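Local structure of azurocidin (Homo sapiens, 1FY1) at residues R34-A39 / L93-E98. The protein binds heparin, kills many Gram-negative bacteria, probably through affinity for their lipopolysaccharide, and attracts monocytes and fibroblasts as a neutrophil granule-derived serine protease homologue. The protein carries 2 engineered substitutions. Sequence-based numbering, arbitrary orientation.
With NAG (2-acetamido-2-deoxy-beta-D-glucopyranose), chain C.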
loop_
_atom_site.group_PDB
_atom_site.type_symbol
_atom_site.label_atom_id
_atom_site.label_comp_id
_atom_site.label_asym_id
_atom_site.label_seq_id
_atom_site.Cartn_x
_atom_site.Cartn_y
_atom_site.Cartn_z
ATOM N N ARG A 34 -6.366 4.741 13.498
ATOM C CA ARG A 34 -5.074 5.012 14.093
ATOM C C ARG A 34 -3.956 4.185 13.449
ATOM O O ARG A 34 -2.791 4.272 13.804
ATOM C CB ARG A 34 -5.270 4.729 15.579
ATOM C CG ARG A 34 -4.180 5.179 16.512
ATOM C CD ARG A 34 -4.567 4.795 17.920
ATOM N NE ARG A 34 -5.542 5.686 18.535
ATOM C CZ ARG A 34 -5.172 6.680 19.365
ATOM N NH1 ARG A 34 -3.885 6.902 19.664
ATOM N NH2 ARG A 34 -6.098 7.470 19.918
ATOM N N PHE A 35 -4.291 3.402 12.428
ATOM C CA PHE A 35 -3.257 2.623 11.761
ATOM C C PHE A 35 -3.281 2.703 10.251
ATOM O O PHE A 35 -4.341 2.849 9.651
ATOM C CB PHE A 35 -3.351 1.153 12.145
ATOM C CG PHE A 35 -3.056 0.957 13.588
ATOM C CD1 PHE A 35 -4.069 1.072 14.540
ATOM C CD2 PHE A 35 -1.757 0.647 13.995
ATOM C CE1 PHE A 35 -3.785 0.855 15.887
ATOM C CE2 PHE A 35 -1.467 0.407 15.339
ATOM C CZ PHE A 35 -2.492 0.506 16.282
ATOM N N VAL A 36 -2.085 2.522 9.677
ATOM C CA VAL A 36 -1.878 2.549 8.245
ATOM C C VAL A 36 -1.082 1.324 7.964
ATOM O O VAL A 36 -0.115 1.060 8.683
ATOM C CB VAL A 36 -1.104 3.822 7.747
ATOM C CG1 VAL A 36 -0.567 3.667 6.340
ATOM C CG2 VAL A 36 -1.993 5.051 7.709
ATOM N N MET A 37 -1.543 0.561 6.968
ATOM C CA MET A 37 -0.900 -0.677 6.569
ATOM C C MET A 37 0.041 -0.376 5.414
ATOM O O MET A 37 -0.272 0.372 4.520
ATOM C CB MET A 37 -1.967 -1.734 6.242
ATOM C CG MET A 37 -1.409 -3.100 5.983
ATOM S SD MET A 37 -2.716 -4.287 5.534
ATOM C CE MET A 37 -3.532 -3.543 4.103
ATOM N N THR A 38 1.197 -0.950 5.405
ATOM C CA THR A 38 2.119 -0.650 4.338
ATOM C C THR A 38 3.111 -1.786 4.263
ATOM O O THR A 38 2.958 -2.757 5.011
ATOM C CB THR A 38 2.782 0.746 4.607
ATOM O OG1 THR A 38 3.481 1.252 3.485
ATOM C CG2 THR A 38 3.743 0.701 5.786
ATOM N N ALA A 39 4.063 -1.700 3.321
ATOM C CA ALA A 39 5.104 -2.698 3.102
ATOM C C ALA A 39 6.277 -2.536 4.062
ATOM O O ALA A 39 6.793 -1.439 4.269
ATOM C CB ALA A 39 5.604 -2.611 1.670
ATOM N N LEU A 93 1.612 0.970 10.951
ATOM C CA LEU A 93 2.009 2.210 11.564
ATOM C C LEU A 93 0.926 2.754 12.427
ATOM O O LEU A 93 -0.231 2.888 12.022
ATOM C CB LEU A 93 2.335 3.298 10.522
ATOM C CG LEU A 93 3.213 2.806 9.377
ATOM C CD1 LEU A 93 3.408 3.933 8.369
ATOM C CD2 LEU A 93 4.560 2.326 9.913
ATOM N N GLN A 94 1.343 3.087 13.627
ATOM C CA GLN A 94 0.457 3.670 14.577
ATOM C C GLN A 94 0.712 5.144 14.535
ATOM O O GLN A 94 1.864 5.585 14.716
ATOM C CB GLN A 94 0.700 3.149 16.000
ATOM C CG GLN A 94 -0.410 3.615 16.944
ATOM C CD GLN A 94 -0.081 3.358 18.396
ATOM O OE1 GLN A 94 0.981 2.806 18.730
ATOM N NE2 GLN A 94 -0.992 3.783 19.268
ATOM N N LEU A 95 -0.371 5.866 14.293
ATOM C CA LEU A 95 -0.431 7.318 14.209
ATOM C C LEU A 95 -0.422 7.981 15.593
ATOM O O LEU A 95 -0.987 7.480 16.572
ATOM C CB LEU A 95 -1.711 7.735 13.406
ATOM C CG LEU A 95 -1.910 6.954 12.095
ATOM C CD1 LEU A 95 -3.220 7.388 11.458
ATOM C CD2 LEU A 95 -0.732 7.167 11.136
ATOM N N ASP A 96 0.181 9.147 15.666
ATOM C CA ASP A 96 0.253 9.908 16.903
ATOM C C ASP A 96 -1.123 10.255 17.483
ATOM O O ASP A 96 -1.261 10.564 18.666
ATOM C CB ASP A 96 1.077 11.198 16.667
ATOM C CG ASP A 96 0.592 12.053 15.505
ATOM O OD1 ASP A 96 0.930 11.883 14.341
ATOM O OD2 ASP A 96 -0.284 12.960 15.878
ATOM N N ARG A 97 -2.157 10.200 16.647
ATOM C CA ARG A 97 -3.507 10.524 17.089
ATOM C C ARG A 97 -4.568 10.042 16.095
ATOM O O ARG A 97 -4.254 9.701 14.964
ATOM C CB ARG A 97 -3.606 12.019 17.262
ATOM C CG ARG A 97 -3.584 12.760 15.932
ATOM C CD ARG A 97 -3.242 14.228 16.120
ATOM N NE ARG A 97 -3.581 15.033 14.964
ATOM C CZ ARG A 97 -2.794 15.200 13.910
ATOM N NH1 ARG A 97 -1.593 14.632 13.817
ATOM N NH2 ARG A 97 -3.229 15.957 12.911
ATOM N N GLU A 98 -5.832 10.016 16.529
ATOM C CA GLU A 98 -6.937 9.566 15.688
ATOM C C GLU A 98 -7.194 10.378 14.457
ATOM O O GLU A 98 -7.412 11.577 14.521
ATOM C CB GLU A 98 -8.298 9.440 16.407
ATOM C CG GLU A 98 -8.419 8.179 17.276
ATOM C CD GLU A 98 -9.828 7.675 17.374
ATOM O OE1 GLU A 98 -10.798 8.290 16.934
ATOM O OE2 GLU A 98 -9.882 6.489 17.940
HETATM C C1 NAG C . -9.994 16.824 13.146
HETATM C C2 NAG C . -10.175 17.905 14.234
HETATM C C3 NAG C . -8.933 18.858 14.296
HETATM C C4 NAG C . -7.518 18.248 14.074
HETATM C C5 NAG C . -7.640 17.431 12.775
HETATM C C6 NAG C . -6.331 16.834 12.223
HETATM C C7 NAG C . -12.309 19.153 14.675
HETATM C C8 NAG C . -13.152 20.284 14.033
HETATM N N2 NAG C . -11.321 18.768 13.857
HETATM O O3 NAG C . -8.975 19.537 15.528
HETATM O O4 NAG C . -6.461 19.284 13.991
HETATM O O5 NAG C . -8.633 16.429 13.084
HETATM O O6 NAG C . -5.852 15.737 13.041
HETATM O O7 NAG C . -12.110 19.085 15.891
#
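Phe35 and Gln94 face each other as a non-hydrogen-bonded antiparallel pair where strands 35-38 and 91-95 join in a six-stranded beta-barrel of the trypsin-like fold; residues 34-39 belong to the region 20-44, which has antibiotic activity. CB and CG of Gln94 lie obliquely against the CE2 and CZ end of the Phe35 ring, CB 3.6 Å from CE2, and the amide ends up 15° from the ring plane. With CG anti to the backbone N (chi1 -171°), the glutamine chain runs on extended beside Arg34. Val36 and Leu93 form the adjacent hydrogen-bonded pair: Leu93 N donates to Val36 O at 2.9 Å, and Val36 N to Leu93 O. A third backbone bond, Leu95 N to Arg34 O (2.9 Å), extends the pairing. Val36 CG2 packs 4.2 Å from Leu95 CD2. Beyond the strand, Arg34 bends at chi3 (-79°), bringing NH2 to 3.6 Å from Glu98 CG but 4.4 Å from Glu98 OE2, too far for a salt bridge. Further out, helix 210-218 covers Phe35 through Val216 and Leu217, while Ser75 holds Gln94 OE1 and Thr38 OG1 bonds to Gly27 O. Arg97 NH1 meets the syn lone pair of Asp96 OD2 in a 3.0 Å salt bridge, and Arg97 NH2 donates to O6 of an N-acetylglucosamine at 2.6 Å.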